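Local coordinates for protein YcaO (Methanopyrus kandleri, PDB 6CIB) that binds ADP and magnesium as a YcaO-family enzyme and probably uses ATP to install thioamides in peptide backbones, at residues E185-L190 with V299-L304; S238-M243 with L304-T309. One frame throughout, in Å; residues are numbered along the deposited sequence.

Followed from the N terminus, the chain reaches strand 183-185 after helix 154-177 and passes on into helix 188-198. It then runs through strands 203-209, 217-224 and 233-238 to the start of helix 241-260, and much later returns along strand 298-300. There contact 1 closes a loop of 108 residues by joining that strand to 183-185. The chain continues directly into 304-309, and contact 2 closes a loop of 60 residues against 238-243. The two loops cross rather than nest, and L304 belongs to both contacts. I301 and L190 of contact 1 also pack on the beginning of helix 241-260, so a short parallel sheet and a helix N terminus become neighbours.

Contact 1. Residues E185-L190 with V299-L304; sequences EVHGEL and VEIDDL
V299 opens the contact through its backbone: V299 O accepts from E185 N at 2.8 Å, almost straight at 175° and nearly along the C=O axis. E300 pairs with E185 in a parallel bridge, and both side chains project from the same face. The E300 chain bends at chi2 (73°), which swings OE1 across to lie 3.4 Å from E185 CB and 3.1 Å from H187 NE2, at the edge of the imidazole and near its plane. E185 OE1 is hydrogen-bonded to T298 OG1, and the two like-charged groups are not in contact. An alanine in place of E300 takes away the carboxylate at the H187 ring edge and would probably leave the imidazole less firmly placed and E185 CB less well packed. I301 N donates to E185 O over 3.1 Å, a more bent bond. With CG1 anti to the backbone N (chi1 -169°), I301 brings CD1 to within 4.0 Å of V186 CG1, the side chains crossing obliquely, while CG2 lies near V186 CA; V245 of helix 241-260 also touches this isoleucine. D302 brings OD1 to the ring edge too, 3.1 Å from H187 CE1, so two acidic groups flank the imidazole and would probably favour its protonated form. The arrangement is a two-stranded parallel sheet at the protein surface, with 298-300 passing into a 3-10 turn and 183-185 leading toward helix 188-198.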
loop_
_atom_site.group_PDB
_atom_site.type_symbol
_atom_site.label_atom_id
_atom_site.label_comp_id
_atom_site.label_asym_id
_atom_site.label_seq_id
_atom_site.Cartn_x
_atom_site.Cartn_y
_atom_site.Cartn_z
ATOM N N GLU A 185 -9.674 -1.103 19.758
ATOM C CA GLU A 185 -10.750 -0.234 20.246
ATOM C C GLU A 185 -10.360 1.231 20.041
ATOM O O GLU A 185 -9.263 1.642 20.421
ATOM C CB GLU A 185 -11.027 -0.527 21.727
ATOM C CG GLU A 185 -12.498 -0.518 22.134
ATOM C CD GLU A 185 -13.131 -1.909 22.176
ATOM O OE1 GLU A 185 -12.456 -2.879 22.593
ATOM O OE2 GLU A 185 -14.321 -2.039 21.807
ATOM N N VAL A 186 -11.255 1.998 19.416
ATOM C CA VAL A 186 -11.022 3.414 19.064
ATOM C C VAL A 186 -12.125 4.307 19.636
ATOM O O VAL A 186 -13.183 3.810 20.028
ATOM C CB VAL A 186 -10.913 3.640 17.525
ATOM C CG1 VAL A 186 -9.657 2.995 16.958
ATOM C CG2 VAL A 186 -12.157 3.138 16.796
ATOM N N HIS A 187 -11.873 5.616 19.667
ATOM C CA HIS A 187 -12.797 6.612 20.238
ATOM C C HIS A 187 -12.954 7.821 19.318
ATOM O O HIS A 187 -12.306 7.896 18.263
ATOM C CB HIS A 187 -12.302 7.069 21.617
ATOM C CG HIS A 187 -11.918 5.940 22.517
ATOM N ND1 HIS A 187 -10.605 5.582 22.738
ATOM C CD2 HIS A 187 -12.673 5.060 23.219
ATOM C CE1 HIS A 187 -10.566 4.541 23.552
ATOM N NE2 HIS A 187 -11.808 4.206 23.860
ATOM N N GLY A 188 -13.824 8.752 19.722
ATOM C CA GLY A 188 -14.018 10.035 19.041
ATOM C C GLY A 188 -14.314 9.914 17.557
ATOM O O GLY A 188 -15.171 9.127 17.154
ATOM N N GLU A 189 -13.570 10.670 16.753
ATOM C CA GLU A 189 -13.802 10.763 15.305
ATOM C C GLU A 189 -13.575 9.451 14.537
ATOM O O GLU A 189 -14.306 9.151 13.587
ATOM C CB GLU A 189 -12.971 11.896 14.703
ATOM C CG GLU A 189 -13.533 13.286 14.991
ATOM C CD GLU A 189 -12.738 14.407 14.341
ATOM O OE1 GLU A 189 -11.936 14.133 13.420
ATOM O OE2 GLU A 189 -12.913 15.577 14.750
ATOM N N LEU A 190 -12.582 8.671 14.952
ATOM C CA LEU A 190 -12.322 7.378 14.305
ATOM C C LEU A 190 -13.431 6.374 14.576
ATOM O O LEU A 190 -13.855 5.659 13.663
ATOM C CB LEU A 190 -10.948 6.813 14.682
ATOM C CG LEU A 190 -9.744 7.513 14.038
ATOM C CD1 LEU A 190 -8.471 7.113 14.757
ATOM C CD2 LEU A 190 -9.633 7.218 12.546
ATOM N N VAL A 299 -7.095 -4.473 22.281
ATOM C CA VAL A 299 -6.096 -3.410 22.468
ATOM C C VAL A 299 -6.786 -2.047 22.412
ATOM O O VAL A 299 -7.613 -1.802 21.529
ATOM C CB VAL A 299 -4.949 -3.486 21.420
ATOM C CG1 VAL A 299 -3.874 -2.440 21.689
ATOM C CG2 VAL A 299 -4.306 -4.863 21.410
ATOM N N GLU A 300 -6.452 -1.182 23.368
ATOM C CA GLU A 300 -6.937 0.195 23.409
ATOM C C GLU A 300 -5.969 1.080 22.637
ATOM O O GLU A 300 -4.757 1.010 22.868
ATOM C CB GLU A 300 -7.035 0.677 24.859
ATOM C CG GLU A 300 -8.156 1.670 25.110
ATOM C CD GLU A 300 -9.530 1.019 25.089
ATOM O OE1 GLU A 300 -10.401 1.499 24.331
ATOM O OE2 GLU A 300 -9.740 0.023 25.820
ATOM N N ILE A 301 -6.493 1.911 21.728
ATOM C CA ILE A 301 -5.633 2.736 20.862
ATOM C C ILE A 301 -4.701 3.688 21.635
ATOM O O ILE A 301 -3.541 3.865 21.254
ATOM C CB ILE A 301 -6.401 3.453 19.709
ATOM C CG1 ILE A 301 -5.398 4.068 18.709
ATOM C CG2 ILE A 301 -7.413 4.474 20.237
ATOM C CD1 ILE A 301 -5.939 4.323 17.317
ATOM N N ASP A 302 -5.209 4.250 22.734
ATOM C CA ASP A 302 -4.456 5.192 23.577
ATOM C C ASP A 302 -3.261 4.554 24.294
ATOM O O ASP A 302 -2.346 5.264 24.707
ATOM C CB ASP A 302 -5.379 5.875 24.592
ATOM C CG ASP A 302 -6.682 6.330 23.974
ATOM O OD1 ASP A 302 -7.564 5.462 23.748
ATOM O OD2 ASP A 302 -6.816 7.544 23.710
ATOM N N ASP A 303 -3.278 3.226 24.431
ATOM C CA ASP A 303 -2.178 2.477 25.038
ATOM C C ASP A 303 -0.959 2.357 24.118
ATOM O O ASP A 303 0.139 2.057 24.586
ATOM C CB ASP A 303 -2.640 1.076 25.473
ATOM C CG ASP A 303 -3.590 1.099 26.676
ATOM O OD1 ASP A 303 -3.651 2.106 27.419
ATOM O OD2 ASP A 303 -4.281 0.083 26.883
ATOM N N LEU A 304 -1.154 2.581 22.820
ATOM C CA LEU A 304 -0.073 2.467 21.846
ATOM C C LEU A 304 0.862 3.677 21.894
ATOM O O LEU A 304 0.426 4.812 21.697
ATOM C CB LEU A 304 -0.627 2.230 20.428
ATOM C CG LEU A 304 -1.548 1.021 20.196
ATOM C CD1 LEU A 304 -2.089 1.018 18.774
ATOM C CD2 LEU A 304 -0.856 -0.301 20.507
#

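Contact 2. Residues S238-M243 with L304-T309; sequences SPDPEM and LDRVIT
Helix 241-260 begins here with D240 as its N-cap, and the irregular segment 304-309 runs past this helix start and the turn before it. Three side-chain meetings make the first shell. P239 CB rests 3.8 Å from I308 CB; P241 CB touches the CD1 branch of L304, also at 3.8 Å. Between these apolar pairs R306, bent at chi2 and chi3, folds its guanidinium over D240. The CB of D240 sits over one face of that group, near its edge and 3.6 Å from R306 NH2, while T309 CA lies over the opposite face. The D240 carboxylate is stacked at 24° to the guanidinium plane, with OD2 4.2 Å from R306 NH1; the attraction is between charges alone, as the oxygen stands well clear of that plane. R306 NE is buried without a polar partner.

Further out, local bonds set the turn and neighbouring elements pack behind it. CG of D240 stands anti to its backbone N (chi1 178°), which leaves OD1 to accept the capping bond from E242 N, met from above the carboxylate plane. S238 OG, in an ST turn, accepts from D240 N. Y217 of strand 217-224 packs on both P241 and L304, and I308 is backed by L316 and E319 of helix 313-325. The side chain of P239 is about 9 Å from that of Q160, an ADP-binding residue. One water joins the two backbones, donating to P239 O at 2.9 Å and accepting from I308 N at 3.0 Å.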
loop_
_atom_site.group_PDB
_atom_site.type_symbol
_atom_site.label_atom_id
_atom_site.label_comp_id
_atom_site.label_asym_id
_atom_site.label_seq_id
_atom_site.Cartn_x
_atom_site.Cartn_y
_atom_site.Cartn_z
ATOM N N SER A 238 1.201 2.920 9.693
ATOM C CA SER A 238 1.780 4.218 10.042
ATOM C C SER A 238 2.477 4.166 11.402
ATOM O O SER A 238 2.073 3.373 12.260
ATOM C CB SER A 238 0.689 5.276 10.099
ATOM O OG SER A 238 1.236 6.545 10.400
ATOM N N PRO A 239 3.518 5.005 11.604
ATOM C CA PRO A 239 4.018 5.283 12.962
ATOM C C PRO A 239 2.951 5.916 13.864
ATOM O O PRO A 239 3.030 5.805 15.084
ATOM C CB PRO A 239 5.173 6.270 12.724
ATOM C CG PRO A 239 4.936 6.825 11.358
ATOM C CD PRO A 239 4.360 5.668 10.589
ATOM N N ASP A 240 1.965 6.569 13.250
ATOM C CA ASP A 240 0.825 7.105 13.955
ATOM C C ASP A 240 -0.330 6.095 13.866
ATOM O O ASP A 240 -0.910 5.921 12.794
ATOM C CB ASP A 240 0.446 8.469 13.352
ATOM C CG ASP A 240 -0.789 9.094 13.995
ATOM O OD1 ASP A 240 -1.437 8.474 14.871
ATOM O OD2 ASP A 240 -1.113 10.236 13.605
ATOM N N PRO A 241 -0.685 5.448 15.002
ATOM C CA PRO A 241 -1.750 4.429 14.970
ATOM C C PRO A 241 -3.115 4.957 14.496
ATOM O O PRO A 241 -3.886 4.204 13.894
ATOM C CB PRO A 241 -1.811 3.930 16.418
ATOM C CG PRO A 241 -1.220 5.032 17.242
ATOM C CD PRO A 241 -0.166 5.657 16.372
ATOM N N GLU A 242 -3.391 6.237 14.751
ATOM C CA GLU A 242 -4.613 6.897 14.272
ATOM C C GLU A 242 -4.695 6.949 12.741
ATOM O O GLU A 242 -5.769 6.776 12.189
ATOM C CB GLU A 242 -4.739 8.315 14.837
ATOM C CG GLU A 242 -5.156 8.398 16.300
ATOM C CD GLU A 242 -5.142 9.827 16.815
ATOM O OE1 GLU A 242 -6.058 10.608 16.479
ATOM O OE2 GLU A 242 -4.200 10.183 17.547
HETATM N N MSE A 243 -3.560 7.190 12.081
HETATM C CA MSE A 243 -3.465 7.194 10.613
HETATM C C MSE A 243 -3.660 5.803 10.075
HETATM O O MSE A 243 -4.338 5.623 9.063
HETATM C CB MSE A 243 -2.116 7.754 10.156
HETATM C CG MSE A 243 -2.036 7.838 8.628
HETATM SE SE MSE A 243 -0.214 8.257 8.017
HETATM C CE MSE A 243 -0.369 10.142 8.537
ATOM N N LEU A 304 -1.154 2.581 22.820
ATOM C CA LEU A 304 -0.073 2.467 21.846
ATOM C C LEU A 304 0.862 3.677 21.894
ATOM O O LEU A 304 0.426 4.812 21.697
ATOM C CB LEU A 304 -0.627 2.230 20.428
ATOM C CG LEU A 304 -1.548 1.021 20.196
ATOM C CD1 LEU A 304 -2.089 1.018 18.774
ATOM C CD2 LEU A 304 -0.856 -0.301 20.507
ATOM N N ASP A 305 2.141 3.421 22.176
ATOM C CA ASP A 305 3.183 4.458 22.217
ATOM C C ASP A 305 3.422 5.059 20.838
ATOM O O ASP A 305 3.439 4.336 19.845
ATOM C CB ASP A 305 4.517 3.876 22.715
ATOM C CG ASP A 305 4.444 3.337 24.137
ATOM O OD1 ASP A 305 3.981 4.072 25.048
ATOM O OD2 ASP A 305 4.873 2.177 24.342
ATOM N N ARG A 306 3.597 6.377 20.785
ATOM C CA ARG A 306 4.126 7.030 19.588
ATOM C C ARG A 306 5.645 7.014 19.673
ATOM O O ARG A 306 6.242 7.842 20.360
ATOM C CB ARG A 306 3.594 8.459 19.433
ATOM C CG ARG A 306 2.211 8.532 18.804
ATOM C CD ARG A 306 2.073 9.699 17.832
ATOM N NE ARG A 306 2.777 9.461 16.568
ATOM C CZ ARG A 306 2.864 10.337 15.564
ATOM N NH1 ARG A 306 2.291 11.534 15.652
ATOM N NH2 ARG A 306 3.532 10.016 14.460
ATOM N N VAL A 307 6.254 6.041 18.995
ATOM C CA VAL A 307 7.710 5.845 19.020
ATOM C C VAL A 307 8.365 6.840 18.060
ATOM O O VAL A 307 9.318 7.528 18.423
ATOM C CB VAL A 307 8.116 4.383 18.670
ATOM C CG1 VAL A 307 9.622 4.182 18.790
ATOM C CG2 VAL A 307 7.389 3.375 19.554
ATOM N N ILE A 308 7.828 6.905 16.843
ATOM C CA ILE A 308 8.306 7.793 15.788
ATOM C C ILE A 308 7.331 8.972 15.671
ATOM O O ILE A 308 6.206 8.829 15.167
ATOM C CB ILE A 308 8.475 7.030 14.442
ATOM C CG1 ILE A 308 9.467 5.869 14.606
ATOM C CG2 ILE A 308 8.932 7.971 13.333
ATOM C CD1 ILE A 308 9.299 4.727 13.621
ATOM N N THR A 309 7.755 10.121 16.188
ATOM C CA THR A 309 6.967 11.349 16.101
ATOM C C THR A 309 7.434 12.113 14.878
ATOM O O THR A 309 8.610 12.066 14.499
ATOM C CB THR A 309 7.069 12.243 17.361
ATOM O OG1 THR A 309 8.441 12.558 17.622
ATOM C CG2 THR A 309 6.456 11.557 18.576
HETATM O O HOH W 1 5.510 5.058 16.346
#